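Local coordinates for SspB protein (Streptomyces clavuligerus, PDB 6JUF) that probably acts in DNA cleavage within the SspABCD–SspE system, a bacterial defence against phages that senses phosphorothioate-modified DNA, at residues B[149-152]-B[153-157]; B[118-122]-B[123-127]. All coordinates share one frame; numbering follows the deposited sequence.

Contact 1. Residues B[149-152]-B[153-157]; sequences TQVI and VRHVN
His155 uses two nitrogens, N and ND1, on the carbonyl oxygen of Val151, one turn back on helix 145-159. The backbone N of His155 bonds to Val151 O at 3.2 Å, and the imidazole reaches back to the same oxygen, ND1 lying 3.5 Å from Val151 O in a weak, bent bond at 146°. Because the oxygen lies at the ring edge, near the ring plane, it is a nitrogen and not a ring face that turns toward the preceding helical turn. The other i to i+4 bonds are regular: Val153 N to Thr149 O, Arg154 N to Gln150 O, and Val156 N to Ile152 O, at 2.9 to 3.0 Å.

Apolar contacts follow the same spacing. Ile152 CG2 touches Val156 CG2 at 3.8 Å, the two side chains running obliquely past each other. Val156 holds CG2 beside its own backbone N, with CG1 anti to that nitrogen (chi1 170°), which brings CG2 back over the preceding turn. Thr149 CG2 and Val153 CG2 are a looser pair, 4.2 Å apart, while Val151 CG1 lies alongside the imidazole, 4.1 Å from His155 ND1.

Helix 145-159 packs against helices 166-180, 129-137 and 5-9: Ile152 touches Ile169 and Val173 of the first and Val133 of the second, while His155 and Val156 rest on Leu6 of the third.

Contact 2. Residues B[118-122]-B[123-127]; sequences LSSRP and GTKSW
Thr124 O is gripped by two hydrogen bonds: Arg121 N donates to it at 3.1 Å, and a water that also bonds Ser119 OG donates at 2.8 Å. Ser120 adds a CA-H...O contact, its CA 3.4 Å from Thr124 O. The backbone N of Arg121 approaches from above the carbonyl plane, 58° out of it. In return Thr124 N donates to Arg121 O at 2.8 Å, so the two residues form an antiparallel hydrogen-bonded pair, a single bridge closed by a type II turn through Pro122 and Gly123.

Gly123, at the third position of the turn, takes a positive phi of 90°, as glycine commonly does in a type II turn. A second water spans the turn, donating to Pro122 O and accepting from Thr124 OG1 at 2.7 Å. Thr124 turns OG1 to the side of its backbone N (chi1 -43°) and lies beside Arg121, pointing the same way, with Arg121 CD 3.9 Å from Thr124 CB. The arginine chain, bent at chi2 and chi3, ends in a salt bridge from NH2 to Asp240. Further back, Ser120 OG stands 3.6 Å from Lys125 CA and bonds to Ala9 O.

The hairpin-like turn thus combines paired backbone bonds with two water bridges; the salt bridge ties the guanidinium of Arg121 to Asp240 and would probably favour the ionised carboxylate of that acid.

Overall arrangement
From the N terminus, the chain passes through helix 107-118 and enters contact 2, where residues 118-127 double back in a tight turn within the connection to helix 129-137. It then runs through helix 129-137 and the short strand 142-144 before reaching contact 1, which lies wholly inside helix 145-159 and so closes no loop. The two contacts are thus in series, neither nested nor crossing; the centres of contacts 1 and 2 lie about 20 Å apart. Helix 129-137 links them in space, since Leu118 and Ile152 both touch it. Helix 5-9 also meets both, Ala9 at Ser120 and Ser126 of contact 2 and Leu6 at contact 1, while His11 adds to the second leg of contact 2.

Contact 1. Residues B[149-152]-B[153-157]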
ATOM      1  N   THR B 149      -6.636  24.109 -10.220  1.00 10.88           N
ATOM      2  CA  THR B 149      -6.276  25.183  -9.315  1.00 10.92           C
ATOM      3  C   THR B 149      -7.233  26.395  -9.461  1.00 12.14           C
ATOM      4  O   THR B 149      -7.728  26.934  -8.457  1.00 13.95           O
ATOM      5  CB  THR B 149      -4.803  25.613  -9.537  1.00 10.54           C
ATOM      6  OG1 THR B 149      -3.961  24.508  -9.171  1.00 12.36           O
ATOM      7  CG2 THR B 149      -4.464  26.867  -8.671  1.00 13.85           C
ATOM      8  N   GLN B 150      -7.508  26.794 -10.708  1.00 11.88           N
ATOM      9  CA  GLN B 150      -8.367  27.991 -10.919  1.00 14.73           C
ATOM     10  C   GLN B 150      -9.803  27.790 -10.417  1.00 12.41           C
ATOM     11  O   GLN B 150     -10.414  28.703  -9.818  1.00 14.20           O
ATOM     12  CB  GLN B 150      -8.306  28.458 -12.387  1.00 21.04           C
ATOM     13  CG  GLN B 150      -6.970  29.141 -12.675  1.00 27.61           C
ATOM     14  CD  GLN B 150      -6.631  30.267 -11.680  1.00 37.60           C
ATOM     15  OE1 GLN B 150      -5.547  30.265 -11.031  1.00 34.43           O
ATOM     16  NE2 GLN B 150      -7.542  31.256 -11.570  1.00 45.23           N
ATOM     17  N   VAL B 151     -10.343  26.583 -10.601  1.00 11.64           N
ATOM     18  CA  VAL B 151     -11.663  26.297 -10.070  1.00 13.29           C
ATOM     19  C   VAL B 151     -11.703  26.373  -8.545  1.00 11.83           C
ATOM     20  O   VAL B 151     -12.605  26.955  -7.975  1.00 13.40           O
ATOM     21  CB  VAL B 151     -12.240  24.987 -10.636  1.00 16.24           C
ATOM     22  CG1 VAL B 151     -13.623  24.692 -10.032  1.00 15.77           C
ATOM     23  CG2 VAL B 151     -12.415  25.173 -12.116  1.00 23.83           C
ATOM     24  N   ILE B 152     -10.685  25.808  -7.896  1.00 10.13           N
ATOM     25  CA  ILE B 152     -10.647  25.880  -6.448  1.00 10.38           C
ATOM     26  C   ILE B 152     -10.518  27.346  -5.980  1.00 12.04           C
ATOM     27  O   ILE B 152     -11.210  27.738  -5.074  1.00 13.55           O
ATOM     28  CB  ILE B 152      -9.537  25.019  -5.843  1.00 10.01           C
ATOM     29  CG1 ILE B 152      -9.796  23.541  -6.183  1.00 10.58           C
ATOM     30  CG2 ILE B 152      -9.484  25.247  -4.352  1.00 11.84           C
ATOM     31  CD1 ILE B 152      -8.568  22.653  -6.106  1.00 10.85           C
ATOM     32  N   VAL B 153      -9.648  28.119  -6.651  1.00 11.83           N
ATOM     33  CA  VAL B 153      -9.471  29.546  -6.320  1.00 13.51           C
ATOM     34  C   VAL B 153     -10.842  30.258  -6.374  1.00 12.42           C
ATOM     35  O   VAL B 153     -11.164  31.015  -5.495  1.00 16.27           O
ATOM     36  CB  VAL B 153      -8.504  30.233  -7.284  1.00 16.62           C
ATOM     37  CG1 VAL B 153      -8.603  31.779  -7.240  1.00 17.10           C
ATOM     38  CG2 VAL B 153      -7.088  29.715  -7.054  1.00 13.58           C
ATOM     39  N   ARG B 154     -11.623  29.997  -7.438  1.00 15.63           N
ATOM     40  CA  ARG B 154     -12.920  30.635  -7.623  1.00 17.07           C
ATOM     41  C   ARG B 154     -13.812  30.357  -6.414  1.00 14.01           C
ATOM     42  O   ARG B 154     -14.424  31.263  -5.854  1.00 18.88           O
ATOM     43  CB  ARG B 154     -13.524  30.165  -8.958  1.00 18.27           C
ATOM     44  CG  ARG B 154     -14.771  30.913  -9.426  1.00 24.91           C
ATOM     45  CD  ARG B 154     -15.382  30.262 -10.676  1.00 39.09           C
ATOM     46  NE  ARG B 154     -16.364  29.213 -10.334  1.00 39.18           N
ATOM     47  CZ  ARG B 154     -17.623  29.446  -9.934  1.00 44.76           C
ATOM     48  NH1 ARG B 154     -18.083  30.688  -9.807  1.00 57.21           N
ATOM     49  NH2 ARG B 154     -18.438  28.443  -9.660  1.00 45.94           N
ATOM     50  N   HIS B 155     -13.871  29.075  -6.005  1.00 15.03           N
ATOM     51  CA  HIS B 155     -14.683  28.666  -4.865  1.00 14.29           C
ATOM     52  C   HIS B 155     -14.200  29.242  -3.540  1.00 15.79           C
ATOM     53  O   HIS B 155     -14.983  29.674  -2.686  1.00 16.48           O
ATOM     54  CB  HIS B 155     -14.789  27.120  -4.804  1.00 14.61           C
ATOM     55  CG  HIS B 155     -15.920  26.602  -5.626  1.00 16.46           C
ATOM     56  ND1 HIS B 155     -15.759  26.068  -6.866  1.00 18.62           N
ATOM     57  CD2 HIS B 155     -17.272  26.641  -5.390  1.00 17.51           C
ATOM     58  CE1 HIS B 155     -16.965  25.775  -7.384  1.00 16.20           C
ATOM     59  NE2 HIS B 155     -17.891  26.135  -6.483  1.00 20.18           N
ATOM     60  N   VAL B 156     -12.887  29.298  -3.376  1.00 15.73           N
ATOM     61  CA  VAL B 156     -12.290  29.861  -2.170  1.00 16.62           C
ATOM     62  C   VAL B 156     -12.576  31.363  -2.069  1.00 18.46           C
ATOM     63  O   VAL B 156     -12.867  31.863  -0.996  1.00 23.51           O
ATOM     64  CB  VAL B 156     -10.788  29.582  -2.129  1.00 19.23           C
ATOM     65  CG1 VAL B 156     -10.080  30.369  -1.018  1.00 25.82           C
ATOM     66  CG2 VAL B 156     -10.567  28.063  -2.018  1.00 19.27           C
ATOM     67  N   ASN B 157     -12.468  32.065  -3.193  1.00 19.08           N
ATOM     68  CA  ASN B 157     -12.882  33.464  -3.204  1.00 23.70           C
ATOM     69  C   ASN B 157     -14.325  33.678  -2.744  1.00 23.22           C
ATOM     70  O   ASN B 157     -14.597  34.625  -2.014  1.00 25.95           O
ATOM     71  CB  ASN B 157     -12.601  34.072  -4.564  1.00 27.24           C
ATOM     72  CG  ASN B 157     -11.159  34.533  -4.683  1.00 34.53           C
ATOM     73  OD1 ASN B 157     -10.576  35.038  -3.721  1.00 37.87           O
ATOM     74  ND2 ASN B 157     -10.586  34.390  -5.850  1.00 31.09           N
TER

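Contact 2. Residues B[118-122]-B[123-127]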
ATOM      1  N   LEU B 118     -13.730  13.049   2.446  1.00  8.77           N
ATOM      2  CA  LEU B 118     -14.659  13.974   1.762  1.00  9.72           C
ATOM      3  C   LEU B 118     -15.846  14.344   2.657  1.00  9.78           C
ATOM      4  O   LEU B 118     -16.563  15.305   2.427  1.00  9.87           O
ATOM      5  CB  LEU B 118     -15.135  13.354   0.444  1.00  9.45           C
ATOM      6  CG  LEU B 118     -14.113  13.177  -0.664  1.00 10.32           C
ATOM      7  CD1 LEU B 118     -14.735  12.371  -1.783  1.00 14.47           C
ATOM      8  CD2 LEU B 118     -13.578  14.528  -1.160  1.00 13.90           C
ATOM      9  N   SER B 119     -16.030  13.545   3.707  1.00  9.18           N
ATOM     10  CA  SER B 119     -17.266  13.607   4.518  1.00 11.27           C
ATOM     11  C   SER B 119     -17.486  14.944   5.217  1.00 11.62           C
ATOM     12  O   SER B 119     -16.542  15.529   5.713  1.00 11.01           O
ATOM     13  CB  SER B 119     -17.253  12.487   5.577  1.00 11.83           C
ATOM     14  OG  SER B 119     -18.448  12.451   6.307  1.00 14.17           O
ATOM     15  N   SER B 120     -18.747  15.384   5.259  1.00 11.49           N
ATOM     16  CA  SER B 120     -19.098  16.603   5.966  1.00 10.87           C
ATOM     17  C   SER B 120     -20.516  16.405   6.498  1.00 12.46           C
ATOM     18  O   SER B 120     -21.405  15.886   5.804  1.00 14.18           O
ATOM     19  CB  SER B 120     -19.052  17.778   5.003  1.00 12.49           C
ATOM     20  OG  SER B 120     -19.399  18.954   5.665  1.00 13.51           O
ATOM     21  N   ARG B 121     -20.693  16.758   7.758  1.00 12.56           N
ATOM     22  CA  ARG B 121     -22.036  16.793   8.363  1.00 16.98           C
ATOM     23  C   ARG B 121     -22.013  17.869   9.434  1.00 17.93           C
ATOM     24  O   ARG B 121     -20.926  18.336   9.808  1.00 14.09           O
ATOM     25  CB  ARG B 121     -22.401  15.418   8.942  1.00 17.50           C
ATOM     26  CG  ARG B 121     -22.373  15.427  10.463  1.00 28.05           C
ATOM     27  CD  ARG B 121     -21.490  14.375  11.119  1.00 34.27           C
ATOM     28  NE  ARG B 121     -21.224  13.227  10.268  1.00 33.83           N
ATOM     29  CZ  ARG B 121     -22.097  12.268  10.017  1.00 33.78           C
ATOM     30  NH1 ARG B 121     -23.304  12.314  10.590  1.00 52.86           N
ATOM     31  NH2 ARG B 121     -21.781  11.258   9.185  1.00 24.84           N
ATOM     32  N   PRO B 122     -23.194  18.258   9.967  1.00 20.02           N
ATOM     33  CA  PRO B 122     -23.169  19.299  10.988  1.00 20.30           C
ATOM     34  C   PRO B 122     -22.366  18.832  12.185  1.00 19.47           C
ATOM     35  O   PRO B 122     -22.550  17.719  12.710  1.00 17.85           O
ATOM     36  CB  PRO B 122     -24.665  19.480  11.347  1.00 22.79           C
ATOM     37  CG  PRO B 122     -25.399  19.005  10.125  1.00 24.37           C
ATOM     38  CD  PRO B 122     -24.566  17.921   9.520  1.00 21.41           C
ATOM     39  N   GLY B 123     -21.437  19.672  12.585  1.00 15.05           N
ATOM     40  CA  GLY B 123     -20.545  19.358  13.702  1.00 16.96           C
ATOM     41  C   GLY B 123     -19.256  18.634  13.282  1.00 15.68           C
ATOM     42  O   GLY B 123     -18.315  18.538  14.088  1.00 16.12           O
ATOM     43  N   THR B 124     -19.170  18.161  12.038  1.00 14.91           N
ATOM     44  CA  THR B 124     -17.950  17.487  11.496  1.00 12.78           C
ATOM     45  C   THR B 124     -17.704  17.734  10.007  1.00 12.24           C
ATOM     46  O   THR B 124     -17.964  16.877   9.161  1.00 11.46           O
ATOM     47  CB  THR B 124     -17.949  15.957  11.780  1.00 13.70           C
ATOM     48  OG1 THR B 124     -18.366  15.698  13.116  1.00 13.72           O
ATOM     49  CG2 THR B 124     -16.537  15.312  11.550  1.00 12.51           C
ATOM     50  N   LYS B 125     -17.233  18.948   9.697  1.00 12.66           N
ATOM     51  CA  LYS B 125     -17.001  19.360   8.312  1.00 11.71           C
ATOM     52  C   LYS B 125     -15.720  18.683   7.796  1.00 10.51           C
ATOM     53  O   LYS B 125     -14.908  18.130   8.565  1.00  9.93           O
ATOM     54  CB  LYS B 125     -16.840  20.888   8.244  1.00 12.73           C
ATOM     55  CG  LYS B 125     -18.116  21.679   8.318  1.00 16.05           C
ATOM     56  CD  LYS B 125     -17.770  23.177   8.371  1.00 20.67           C
ATOM     57  CE  LYS B 125     -19.022  23.981   8.048  1.00 20.47           C
ATOM     58  NZ  LYS B 125     -18.713  25.437   7.964  1.00 31.79           N
ATOM     59  N   SER B 126     -15.486  18.744   6.497  1.00  9.66           N
ATOM     60  CA  SER B 126     -14.259  18.194   5.889  1.00  9.32           C
ATOM     61  C   SER B 126     -13.055  19.127   6.117  1.00 10.10           C
ATOM     62  O   SER B 126     -13.173  20.340   6.114  1.00 12.39           O
ATOM     63  CB  SER B 126     -14.506  18.038   4.399  1.00 10.06           C
ATOM     64  OG  SER B 126     -13.328  17.544   3.725  1.00  8.78           O
ATOM     65  N   TRP B 127     -11.907  18.494   6.304  1.00  9.46           N
ATOM     66  CA  TRP B 127     -10.590  19.154   6.385  1.00  8.05           C
ATOM     67  C   TRP B 127      -9.939  19.267   5.062  1.00  8.25           C
ATOM     68  O   TRP B 127      -8.798  19.731   5.010  1.00  8.02           O
ATOM     69  CB  TRP B 127      -9.656  18.429   7.381  1.00  8.70           C
ATOM     70  CG  TRP B 127     -10.171  18.521   8.771  1.00 10.40           C
ATOM     71  CD1 TRP B 127     -10.893  17.552   9.515  1.00  9.12           C
ATOM     72  CD2 TRP B 127     -10.113  19.695   9.623  1.00 12.21           C
ATOM     73  NE1 TRP B 127     -11.270  18.076  10.728  1.00 12.02           N
ATOM     74  CE2 TRP B 127     -10.829  19.357  10.843  1.00 13.65           C
ATOM     75  CE3 TRP B 127      -9.599  20.987   9.470  1.00 13.63           C
ATOM     76  CZ2 TRP B 127     -10.976  20.247  11.858  1.00 17.64           C
ATOM     77  CZ3 TRP B 127      -9.759  21.873  10.523  1.00 18.54           C
ATOM     78  CH2 TRP B 127     -10.436  21.511  11.678  1.00 16.09           C
TER
HETATM   79  O   HOH W   1     -18.144  14.152   8.546  1.00 14.40           O
HETATM   80  O   HOH W   2     -20.945  15.777  13.744  1.00 17.87           O